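Local coordinates for protein 3-carboxy-cis,cis-muconate cycloisomerase (Acinetobacter calcoaceticus, PDB 1Q5N) that is a cycloisomerase of the largely helical, tetrameric fumarase/aspartase superfamily, at residues A[58-71]-A[83-95]. Sequence-based numbering, arbitrary orientation.
Sequences AAKTAIDKIDFDAL and IPFVKQLTAIVKD. Unlike the reference sequence in segment 58-71: Ala-58 (reference Cys), Ala-59 (reference Gln).
Gln-88, on helix 82-94, bonds to the backbone of Asp-67 through both ends of its amide. Its OE1 takes the Asp-67 N-H at 2.9 Å, in the carbonyl plane and on a lone pair, while its NE2 gives an almost straight bond (179°) to Asp-67 O at 3.3 Å. That oxygen also accepts from Leu-71 N, in the first turn of helix 68-78. Glutamine suits the place because its extended chain carries a donor and an acceptor side by side to the bend between two helices. With CG anti to the backbone N (chi1 -179°), Asp-67 caps helix 68-78: OD1 accepts from Asp-69 N, which meets it from above the carboxylate plane, and weakly from Ala-70 N.

Toward Ile-92 and Leu-89 the packing is close and apolar. Ile-92 pushes CD1 against Ile-66 CG1 and Lys-65 CB, 3.7 Å from each, crossing Ile-66 at about a right angle; Ala-62 CB, a small group consistent with the close approach here, meets Leu-89 CD1 at 3.8 Å. At the far end Leu-71 CD1 lies 3.7 Å from Pro-84 CB, and Leu-71 also packs on Leu-7 of a second subunit. Phe-85 continues this core onto Met-30 of helix 23-43.

The solvent side is looser: the extended chain of exposed Lys-65 crosses Ile-92 at a slant, its CD 4.1 Å from Ile-92 CG2. Apolar contacts thus supply the bulk of the interface, whereas the paired amide bonds are consistent with a fixed register at the bend.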
# COMPACT_ATOMS: atom_id res chain seq x y z
N ALA A 58 35.83 -25.46 -11.91
CA ALA A 58 35.84 -24.23 -12.68
C ALA A 58 35.05 -23.14 -11.94
O ALA A 58 35.36 -21.96 -12.04
CB ALA A 58 35.23 -24.45 -14.07
N ALA A 59 34.05 -23.57 -11.18
CA ALA A 59 33.18 -22.67 -10.42
C ALA A 59 33.91 -21.85 -9.37
O ALA A 59 33.62 -20.66 -9.19
CB ALA A 59 32.07 -23.47 -9.75
N LYS A 60 34.84 -22.49 -8.68
CA LYS A 60 35.60 -21.82 -7.64
C LYS A 60 36.12 -20.43 -8.07
O LYS A 60 36.32 -19.57 -7.21
CB LYS A 60 36.76 -22.72 -7.17
CG LYS A 60 36.28 -24.09 -6.63
CD LYS A 60 37.44 -24.92 -6.06
CE LYS A 60 36.98 -26.27 -5.48
NZ LYS A 60 38.14 -27.09 -4.93
N THR A 61 36.31 -20.19 -9.36
CA THR A 61 36.78 -18.85 -9.77
C THR A 61 35.93 -18.16 -10.83
O THR A 61 36.34 -17.15 -11.38
CB THR A 61 38.19 -18.88 -10.37
OG1 THR A 61 38.17 -19.58 -11.63
CG2 THR A 61 39.18 -19.51 -9.39
N ALA A 62 34.75 -18.71 -11.12
CA ALA A 62 33.91 -18.14 -12.16
C ALA A 62 33.53 -16.71 -11.84
O ALA A 62 33.44 -15.87 -12.75
CB ALA A 62 32.66 -18.98 -12.34
N ILE A 63 33.32 -16.42 -10.56
CA ILE A 63 32.92 -15.10 -10.14
C ILE A 63 33.91 -14.05 -10.59
O ILE A 63 33.52 -12.94 -10.95
CB ILE A 63 32.77 -15.03 -8.62
CG1 ILE A 63 32.17 -13.68 -8.22
CG2 ILE A 63 34.13 -15.24 -7.95
CD1 ILE A 63 30.69 -13.59 -8.53
N ASP A 64 35.19 -14.38 -10.58
CA ASP A 64 36.21 -13.43 -11.00
C ASP A 64 36.32 -13.30 -12.50
O ASP A 64 36.77 -12.27 -13.01
CB ASP A 64 37.56 -13.80 -10.41
CG ASP A 64 37.55 -13.68 -8.91
OD1 ASP A 64 37.34 -12.53 -8.43
OD2 ASP A 64 37.73 -14.71 -8.21
N LYS A 65 35.89 -14.33 -13.21
CA LYS A 65 35.94 -14.30 -14.66
C LYS A 65 34.70 -13.72 -15.35
O LYS A 65 34.76 -13.36 -16.51
CB LYS A 65 36.19 -15.70 -15.20
CG LYS A 65 37.51 -16.33 -14.75
CD LYS A 65 37.59 -17.70 -15.38
CE LYS A 65 38.81 -18.46 -14.98
NZ LYS A 65 38.73 -19.75 -15.73
N ILE A 66 33.58 -13.62 -14.62
CA ILE A 66 32.35 -13.09 -15.17
C ILE A 66 32.33 -11.56 -15.44
O ILE A 66 32.73 -10.77 -14.60
CB ILE A 66 31.19 -13.52 -14.25
CG1 ILE A 66 30.77 -14.94 -14.64
CG2 ILE A 66 30.04 -12.52 -14.31
CD1 ILE A 66 29.88 -15.54 -13.71
N ASP A 67 31.87 -11.16 -16.63
CA ASP A 67 31.81 -9.74 -17.03
C ASP A 67 30.48 -9.12 -16.61
O ASP A 67 29.46 -9.33 -17.28
CB ASP A 67 31.97 -9.61 -18.56
CG ASP A 67 31.95 -8.16 -19.04
OD1 ASP A 67 31.95 -7.25 -18.19
OD2 ASP A 67 31.96 -7.94 -20.27
N PHE A 68 30.50 -8.34 -15.53
CA PHE A 68 29.29 -7.76 -15.02
C PHE A 68 28.64 -6.70 -15.88
O PHE A 68 27.43 -6.52 -15.81
CB PHE A 68 29.51 -7.28 -13.58
CG PHE A 68 29.49 -8.41 -12.59
CD1 PHE A 68 30.63 -9.18 -12.36
CD2 PHE A 68 28.32 -8.74 -11.89
CE1 PHE A 68 30.60 -10.27 -11.47
CE2 PHE A 68 28.27 -9.81 -11.01
CZ PHE A 68 29.41 -10.58 -10.79
N ASP A 69 29.41 -6.03 -16.73
CA ASP A 69 28.81 -5.05 -17.63
C ASP A 69 28.10 -5.79 -18.75
O ASP A 69 26.99 -5.41 -19.17
CB ASP A 69 29.89 -4.15 -18.21
CG ASP A 69 30.42 -3.18 -17.20
OD1 ASP A 69 29.67 -2.22 -16.88
OD2 ASP A 69 31.56 -3.40 -16.70
N ALA A 70 28.74 -6.83 -19.24
CA ALA A 70 28.13 -7.62 -20.29
C ALA A 70 26.84 -8.19 -19.67
O ALA A 70 25.79 -8.11 -20.28
CB ALA A 70 29.08 -8.76 -20.70
N LEU A 71 26.93 -8.72 -18.46
CA LEU A 71 25.78 -9.31 -17.79
C LEU A 71 24.60 -8.34 -17.62
O LEU A 71 23.46 -8.70 -17.92
CB LEU A 71 26.17 -9.90 -16.42
CG LEU A 71 25.14 -10.87 -15.80
CD1 LEU A 71 24.98 -12.04 -16.75
CD2 LEU A 71 25.55 -11.39 -14.40
N ILE A 83 19.57 -16.18 -17.81
CA ILE A 83 19.89 -16.52 -19.20
C ILE A 83 21.31 -16.10 -19.63
O ILE A 83 22.08 -16.94 -20.08
CB ILE A 83 18.78 -15.95 -20.15
CG1 ILE A 83 17.52 -16.84 -20.04
CG2 ILE A 83 19.23 -15.94 -21.61
CD1 ILE A 83 16.29 -16.25 -20.65
N PRO A 84 21.68 -14.82 -19.48
CA PRO A 84 23.03 -14.40 -19.88
C PRO A 84 24.06 -14.97 -18.90
O PRO A 84 25.22 -15.13 -19.23
CB PRO A 84 22.96 -12.88 -19.79
CG PRO A 84 21.48 -12.57 -19.80
CD PRO A 84 20.89 -13.67 -19.02
N PHE A 85 23.64 -15.25 -17.68
CA PHE A 85 24.56 -15.79 -16.73
C PHE A 85 24.96 -17.22 -17.16
O PHE A 85 26.13 -17.58 -17.09
CB PHE A 85 23.92 -15.79 -15.35
CG PHE A 85 24.49 -16.82 -14.42
CD1 PHE A 85 25.65 -16.57 -13.71
CD2 PHE A 85 23.85 -18.04 -14.24
CE1 PHE A 85 26.17 -17.54 -12.83
CE2 PHE A 85 24.36 -19.01 -13.37
CZ PHE A 85 25.50 -18.76 -12.66
N VAL A 86 23.98 -18.02 -17.58
CA VAL A 86 24.23 -19.37 -18.04
C VAL A 86 25.19 -19.34 -19.22
O VAL A 86 26.13 -20.10 -19.23
CB VAL A 86 22.89 -20.13 -18.41
CG1 VAL A 86 23.15 -21.36 -19.26
CG2 VAL A 86 22.22 -20.61 -17.16
N LYS A 87 24.98 -18.45 -20.20
CA LYS A 87 25.90 -18.37 -21.34
C LYS A 87 27.32 -18.21 -20.83
O LYS A 87 28.21 -18.98 -21.17
CB LYS A 87 25.62 -17.16 -22.25
CG LYS A 87 24.22 -17.07 -22.74
CD LYS A 87 23.89 -18.17 -23.73
CE LYS A 87 23.84 -17.61 -25.16
NZ LYS A 87 22.78 -16.52 -25.30
N GLN A 88 27.53 -17.18 -20.01
CA GLN A 88 28.84 -16.92 -19.49
C GLN A 88 29.47 -18.06 -18.70
O GLN A 88 30.65 -18.33 -18.86
CB GLN A 88 28.84 -15.65 -18.63
CG GLN A 88 28.79 -14.40 -19.47
CD GLN A 88 29.27 -13.18 -18.71
OE1 GLN A 88 30.30 -13.23 -18.02
NE2 GLN A 88 28.54 -12.08 -18.85
N LEU A 89 28.69 -18.71 -17.84
CA LEU A 89 29.25 -19.77 -17.05
C LEU A 89 29.63 -20.93 -17.94
O LEU A 89 30.60 -21.64 -17.67
CB LEU A 89 28.26 -20.28 -16.01
CG LEU A 89 28.83 -21.38 -15.12
CD1 LEU A 89 29.89 -20.78 -14.23
CD2 LEU A 89 27.74 -22.03 -14.27
N THR A 90 28.84 -21.14 -18.99
CA THR A 90 29.11 -22.24 -19.90
C THR A 90 30.43 -21.93 -20.62
O THR A 90 31.34 -22.74 -20.64
CB THR A 90 27.93 -22.46 -20.92
OG1 THR A 90 26.75 -22.85 -20.19
CG2 THR A 90 28.25 -23.62 -21.89
N ALA A 91 30.55 -20.72 -21.17
CA ALA A 91 31.77 -20.37 -21.85
C ALA A 91 32.94 -20.54 -20.86
O ALA A 91 34.00 -21.02 -21.24
CB ALA A 91 31.68 -18.94 -22.35
N ILE A 92 32.76 -20.20 -19.60
CA ILE A 92 33.85 -20.35 -18.64
C ILE A 92 34.26 -21.82 -18.43
O ILE A 92 35.45 -22.12 -18.32
CB ILE A 92 33.48 -19.70 -17.27
CG1 ILE A 92 33.52 -18.18 -17.40
CG2 ILE A 92 34.44 -20.16 -16.18
CD1 ILE A 92 33.04 -17.47 -16.14
N VAL A 93 33.29 -22.72 -18.37
CA VAL A 93 33.57 -24.13 -18.16
C VAL A 93 34.14 -24.74 -19.44
O VAL A 93 34.90 -25.70 -19.38
CB VAL A 93 32.26 -24.87 -17.76
CG1 VAL A 93 32.36 -26.37 -17.98
CG2 VAL A 93 31.98 -24.58 -16.32
N LYS A 94 33.79 -24.17 -20.58
CA LYS A 94 34.26 -24.67 -21.86
C LYS A 94 35.79 -24.50 -21.95
O LYS A 94 36.51 -25.43 -22.33
CB LYS A 94 33.57 -23.92 -22.99
CG LYS A 94 33.46 -24.74 -24.26
CD LYS A 94 33.10 -23.91 -25.47
CE LYS A 94 33.00 -24.83 -26.69
NZ LYS A 94 32.63 -24.15 -27.96
N ASP A 95 36.29 -23.31 -21.61
CA ASP A 95 37.72 -23.06 -21.65
C ASP A 95 38.48 -23.94 -20.68
O ASP A 95 39.63 -23.65 -20.35
CB ASP A 95 38.03 -21.61 -21.31
CG ASP A 95 37.78 -20.68 -22.46
OD1 ASP A 95 37.54 -21.18 -23.60
OD2 ASP A 95 37.83 -19.45 -22.22